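Local structure of WipB (Legionella pneumophila, 5NNY) at residues 9-12 / 17-20; 107-112 / 179-184. The protein is a translocated Legionella effector that targets the host's lysosomal nutrient-sensing machinery; its phosphatase domain, described here, probably dephosphorylates serine and threonine residues. All coordinates share one frame; numbering follows the deposited sequence.

Contact 1: residues 9-12 / 17-20; sequences GDLH and LFLN
Leu11 reaches across to Leu17 and Phe18 of helix 15-24 from within a Gly-Asp-Leu-His sequence, the Gly-Asp-X-His signature of the calcineurin-like phosphoesterase fold, in the loop that follows strand 6-8. The contact illustrates how one loop can present polar signature residues on one side and pack an apolar residue against a helix on the other. Leu11 starts out toward the helix, Asp10 away from it, and the two residues serve different surroundings. With CG anti to its carbonyl carbon (chi1 -66°), the buried Leu11 spreads its two methyls over neighbouring helix residues. Leu11 CD2 lies 3.8 Å from Leu17 CG. Leu11 CD1 slants in on the ring of the next residue, 3.9 Å from Phe18 CD1 and 4.1 Å from Phe18 CG. Neither pair runs side by side; each crosses at a slant, and no hydrogen bond joins the two segments. On the polar side, Asp10 comes close to Asp96, and His12 ND1 is hydrogen-bonded to Asp100 OD2. In relatives this motif supplies metal ligands, so the arrangement is consistent with a similar site here. Leu17 has its CG anti to the backbone N (chi1 173°), which turns one branch back over the loop: Leu17 CD2 sits 3.9 Å from Leu11 CD2 and 4.1 Å from the carbonyl oxygen Leu11 O.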
loop_
_atom_site.group_PDB
_atom_site.type_symbol
_atom_site.label_atom_id
_atom_site.label_comp_id
_atom_site.label_asym_id
_atom_site.label_seq_id
_atom_site.Cartn_x
_atom_site.Cartn_y
_atom_site.Cartn_z
ATOM N N GLY A 9 -1.853 0.041 11.089
ATOM C CA GLY A 9 -1.134 -1.194 10.922
ATOM C C GLY A 9 -1.419 -1.831 9.572
ATOM O O GLY A 9 -2.011 -1.238 8.671
ATOM N N ASP A 10 -0.960 -3.071 9.433
ATOM C CA ASP A 10 -1.185 -3.808 8.190
ATOM C C ASP A 10 -2.665 -4.142 8.069
ATOM O O ASP A 10 -3.204 -4.906 8.874
ATOM C CB ASP A 10 -0.328 -5.066 8.150
ATOM C CG ASP A 10 1.129 -4.762 7.853
ATOM O OD1 ASP A 10 1.410 -4.010 6.891
ATOM O OD2 ASP A 10 2.001 -5.261 8.603
ATOM N N LEU A 11 -3.322 -3.577 7.051
ATOM C CA LEU A 11 -4.761 -3.750 6.880
ATOM C C LEU A 11 -5.145 -5.095 6.291
ATOM O O LEU A 11 -6.306 -5.511 6.445
ATOM C CB LEU A 11 -5.319 -2.637 5.987
ATOM C CG LEU A 11 -5.228 -1.241 6.604
ATOM C CD1 LEU A 11 -5.412 -0.187 5.530
ATOM C CD2 LEU A 11 -6.285 -1.096 7.706
ATOM N N HIS A 12 -4.217 -5.762 5.604
ATOM C CA HIS A 12 -4.510 -7.002 4.871
ATOM C C HIS A 12 -5.730 -6.841 3.963
ATOM O O HIS A 12 -6.592 -7.719 3.868
ATOM C CB HIS A 12 -4.678 -8.168 5.839
ATOM C CG HIS A 12 -3.476 -8.367 6.708
ATOM N ND1 HIS A 12 -2.231 -8.628 6.182
ATOM C CD2 HIS A 12 -3.314 -8.286 8.047
ATOM C CE1 HIS A 12 -1.353 -8.719 7.167
ATOM N NE2 HIS A 12 -1.984 -8.508 8.307
ATOM N N LEU A 17 -12.170 -2.641 8.030
ATOM C CA LEU A 17 -11.213 -2.172 9.024
ATOM C C LEU A 17 -10.712 -0.778 8.678
ATOM O O LEU A 17 -10.695 0.110 9.541
ATOM C CB LEU A 17 -10.050 -3.163 9.124
ATOM C CG LEU A 17 -8.842 -2.786 9.985
ATOM C CD1 LEU A 17 -9.214 -2.478 11.444
ATOM C CD2 LEU A 17 -7.791 -3.886 9.907
ATOM N N PHE A 18 -10.330 -0.565 7.408
ATOM C CA PHE A 18 -9.940 0.762 6.922
ATOM C C PHE A 18 -11.032 1.794 7.191
ATOM O O PHE A 18 -10.764 2.867 7.745
ATOM C CB PHE A 18 -9.612 0.690 5.427
ATOM C CG PHE A 18 -8.879 1.902 4.882
ATOM C CD1 PHE A 18 -8.030 2.653 5.679
ATOM C CD2 PHE A 18 -9.043 2.279 3.563
ATOM C CE1 PHE A 18 -7.363 3.757 5.150
ATOM C CE2 PHE A 18 -8.382 3.377 3.035
ATOM C CZ PHE A 18 -7.539 4.124 3.834
ATOM N N LEU A 19 -12.276 1.488 6.802
ATOM C CA LEU A 19 -13.388 2.386 7.098
ATOM C C LEU A 19 -13.501 2.670 8.592
ATOM O O LEU A 19 -13.696 3.822 8.997
ATOM C CB LEU A 19 -14.702 1.784 6.584
ATOM C CG LEU A 19 -15.889 2.760 6.689
ATOM C CD1 LEU A 19 -15.885 3.701 5.508
ATOM C CD2 LEU A 19 -17.216 2.028 6.738
ATOM N N ASN A 20 -13.419 1.631 9.423
ATOM C CA ASN A 20 -13.593 1.807 10.862
ATOM C C ASN A 20 -12.577 2.796 11.422
ATOM O O ASN A 20 -12.934 3.709 12.185
ATOM C CB ASN A 20 -13.474 0.456 11.565
ATOM C CG ASN A 20 -14.176 0.435 12.904
ATOM O OD1 ASN A 20 -15.195 1.107 13.105
ATOM N ND2 ASN A 20 -13.646 -0.356 13.830
#

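Contact 2: residues 107-112 / 179-184; sequences FILKLL and LNIYHQ
Ile181 is the single residue of 179-184 that meets the helix at 107-112, and it does so mainly by apolar packing against Leu109. The two side chains cross aslant, with Ile181 CG2 at 4.0 Å from Leu109 CD2. That methyl stands anti to the backbone N of Ile181, while CG1 lies beside that nitrogen; in this way both arms of the isoleucine reach forward. Leu109 CB is 4.2 Å from each of the two methyls, CG2 and CD1 of Ile181. The aliphatic stem of Lys110 adds to the apolar packing. Lys110 starts out away from the partner helix, but bends at chi2 (-50°) and chi3 (-97°) bring its CD to 3.9 Å from Ile181 CD1, the side chains crossing nearly at right angles. Helix 105-117 is the connection of a beta-alpha-beta crossover, leading from strand 90-93 to the adjacent parallel strand 121-125, whereas helix 175-186 comes just before strand 190-198 of the same sheet. The backbone is touched as well: Leu109 O lies 3.7 Å from Ile181 CG2 and 4.0 Å from Ile181 CD1, van der Waals contacts made where the main chains are nearest, with Leu109 CA and Ile181 CA 6.9 Å apart. The polar contacts belong to Lys110 NZ, which is hydrogen-bonded to Gln113 OE1 and forms a salt bridge with Glu177, adding a polar link to helix 175-186.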
loop_
_atom_site.group_PDB
_atom_site.type_symbol
_atom_site.label_atom_id
_atom_site.label_comp_id
_atom_site.label_asym_id
_atom_site.label_seq_id
_atom_site.Cartn_x
_atom_site.Cartn_y
_atom_site.Cartn_z
ATOM N N PHE A 107 -12.491 -2.287 -3.265
ATOM C CA PHE A 107 -13.111 -1.575 -2.148
ATOM C C PHE A 107 -12.176 -0.514 -1.582
ATOM O O PHE A 107 -12.573 0.641 -1.384
ATOM C CB PHE A 107 -13.529 -2.557 -1.054
ATOM C CG PHE A 107 -14.713 -3.441 -1.421
ATOM C CD1 PHE A 107 -15.613 -3.076 -2.425
ATOM C CD2 PHE A 107 -14.950 -4.596 -0.700
ATOM C CE1 PHE A 107 -16.715 -3.884 -2.722
ATOM C CE2 PHE A 107 -16.054 -5.403 -0.973
ATOM C CZ PHE A 107 -16.946 -5.043 -1.991
ATOM N N ILE A 108 -10.916 -0.883 -1.340
ATOM C CA ILE A 108 -9.965 0.063 -0.769
ATOM C C ILE A 108 -9.517 1.061 -1.825
ATOM O O ILE A 108 -9.242 2.221 -1.515
ATOM C CB ILE A 108 -8.785 -0.690 -0.114
ATOM C CG1 ILE A 108 -9.240 -1.202 1.259
ATOM C CG2 ILE A 108 -7.534 0.189 0.015
ATOM C CD1 ILE A 108 -8.179 -1.725 2.162
ATOM N N LEU A 109 -9.490 0.651 -3.097
ATOM C CA LEU A 109 -9.124 1.596 -4.152
ATOM C C LEU A 109 -10.118 2.749 -4.229
ATOM O O LEU A 109 -9.728 3.908 -4.427
ATOM C CB LEU A 109 -9.031 0.884 -5.502
ATOM C CG LEU A 109 -7.813 -0.013 -5.736
ATOM C CD1 LEU A 109 -7.934 -0.751 -7.080
ATOM C CD2 LEU A 109 -6.534 0.821 -5.683
ATOM N N LYS A 110 -11.412 2.448 -4.084
ATOM C CA LYS A 110 -12.428 3.495 -4.111
ATOM C C LYS A 110 -12.334 4.378 -2.882
ATOM O O LYS A 110 -12.614 5.581 -2.957
ATOM C CB LYS A 110 -13.830 2.892 -4.203
ATOM C CG LYS A 110 -14.149 2.265 -5.556
ATOM C CD LYS A 110 -13.826 3.206 -6.713
ATOM C CE LYS A 110 -15.060 3.969 -7.196
ATOM N NZ LYS A 110 -14.688 5.046 -8.185
ATOM N N LEU A 111 -11.974 3.792 -1.737
ATOM C CA LEU A 111 -11.795 4.583 -0.520
ATOM C C LEU A 111 -10.623 5.541 -0.662
ATOM O O LEU A 111 -10.729 6.716 -0.299
ATOM C CB LEU A 111 -11.600 3.674 0.699
ATOM C CG LEU A 111 -12.913 3.157 1.296
ATOM C CD1 LEU A 111 -12.640 2.112 2.341
ATOM C CD2 LEU A 111 -13.740 4.309 1.909
ATOM N N LEU A 112 -9.490 5.046 -1.171
ATOM C CA LEU A 112 -8.351 5.917 -1.431
ATOM C C LEU A 112 -8.726 7.046 -2.386
ATOM O O LEU A 112 -8.313 8.191 -2.193
ATOM C CB LEU A 112 -7.176 5.114 -1.997
ATOM C CG LEU A 112 -6.582 4.043 -1.078
ATOM C CD1 LEU A 112 -5.455 3.256 -1.770
ATOM C CD2 LEU A 112 -6.085 4.683 0.246
ATOM N N LEU A 179 -6.705 1.333 -13.437
ATOM C CA LEU A 179 -5.487 2.024 -13.850
ATOM C C LEU A 179 -5.574 3.520 -13.572
ATOM O O LEU A 179 -4.581 4.133 -13.165
ATOM C CB LEU A 179 -5.199 1.764 -15.330
ATOM C CG LEU A 179 -4.733 0.342 -15.659
ATOM C CD1 LEU A 179 -4.844 0.055 -17.170
ATOM C CD2 LEU A 179 -3.302 0.117 -15.121
ATOM N N ASN A 180 -6.739 4.134 -13.776
ATOM C CA ASN A 180 -6.841 5.554 -13.447
ATOM C C ASN A 180 -6.564 5.791 -11.969
ATOM O O ASN A 180 -5.834 6.720 -11.607
ATOM C CB ASN A 180 -8.210 6.122 -13.820
ATOM C CG ASN A 180 -8.372 7.566 -13.358
ATOM O OD1 ASN A 180 -7.939 8.500 -14.032
ATOM N ND2 ASN A 180 -8.968 7.750 -12.192
ATOM N N ILE A 181 -7.142 4.964 -11.093
ATOM C CA ILE A 181 -6.899 5.136 -9.663
ATOM C C ILE A 181 -5.426 4.892 -9.348
ATOM O O ILE A 181 -4.817 5.611 -8.551
ATOM C CB ILE A 181 -7.830 4.214 -8.848
ATOM C CG1 ILE A 181 -9.294 4.590 -9.089
ATOM C CG2 ILE A 181 -7.533 4.298 -7.339
ATOM C CD1 ILE A 181 -10.277 3.707 -8.350
ATOM N N TYR A 182 -4.824 3.892 -9.997
ATOM C CA TYR A 182 -3.402 3.636 -9.808
ATOM C C TYR A 182 -2.569 4.879 -10.093
ATOM O O TYR A 182 -1.759 5.304 -9.262
ATOM C CB TYR A 182 -2.912 2.493 -10.701
ATOM C CG TYR A 182 -1.397 2.399 -10.543
ATOM C CD1 TYR A 182 -0.847 1.952 -9.352
ATOM C CD2 TYR A 182 -0.536 2.831 -11.545
ATOM C CE1 TYR A 182 0.529 1.903 -9.166
ATOM C CE2 TYR A 182 0.838 2.780 -11.375
ATOM C CZ TYR A 182 1.359 2.321 -10.180
ATOM O OH TYR A 182 2.718 2.270 -10.008
ATOM N N HIS A 183 -2.738 5.453 -11.276
ATOM C CA HIS A 183 -1.908 6.571 -11.714
ATOM C C HIS A 183 -2.306 7.887 -11.044
ATOM O O HIS A 183 -1.438 8.699 -10.696
ATOM C CB HIS A 183 -1.998 6.706 -13.243
ATOM C CG HIS A 183 -1.326 5.593 -13.991
ATOM N ND1 HIS A 183 0.044 5.490 -14.100
ATOM C CD2 HIS A 183 -1.836 4.540 -14.675
ATOM C CE1 HIS A 183 0.350 4.418 -14.810
ATOM N NE2 HIS A 183 -0.773 3.827 -15.177
ATOM N N GLN A 184 -3.608 8.126 -10.870
ATOM C CA GLN A 184 -4.065 9.426 -10.371
ATOM C C GLN A 184 -4.024 9.523 -8.854
ATOM O O GLN A 184 -3.936 10.625 -8.301
ATOM C CB GLN A 184 -5.491 9.697 -10.855
ATOM C CG GLN A 184 -5.571 9.887 -12.338
ATOM C CD GLN A 184 -4.831 11.131 -12.776
ATOM O OE1 GLN A 184 -4.922 12.183 -12.134
ATOM N NE2 GLN A 184 -4.077 11.019 -13.864
#

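How the contacts relate
Contact 1 and contact 2 have centres 16 Å apart, yet they join directly through Phe18. Beyond its part in contact 1, the Phe18 ring has CD2 3.8 Å from Leu111 CD1 and CE2 3.8 Å from Leu112 CD2. Helix 105-117 thus stands between helix 15-24 and helix 175-186: Leu111 and Leu112 pack on the former, Leu109 and Lys110 on the latter. The principle is that a central helix can pass packing from one neighbour to the next. Contact 1 adjoins the Asp10 and His12 signature, near Asp96 and His209, where the active site is expected by analogy with related phosphoesterases; contact 2 is helix-helix packing on the far side of helix 105-117.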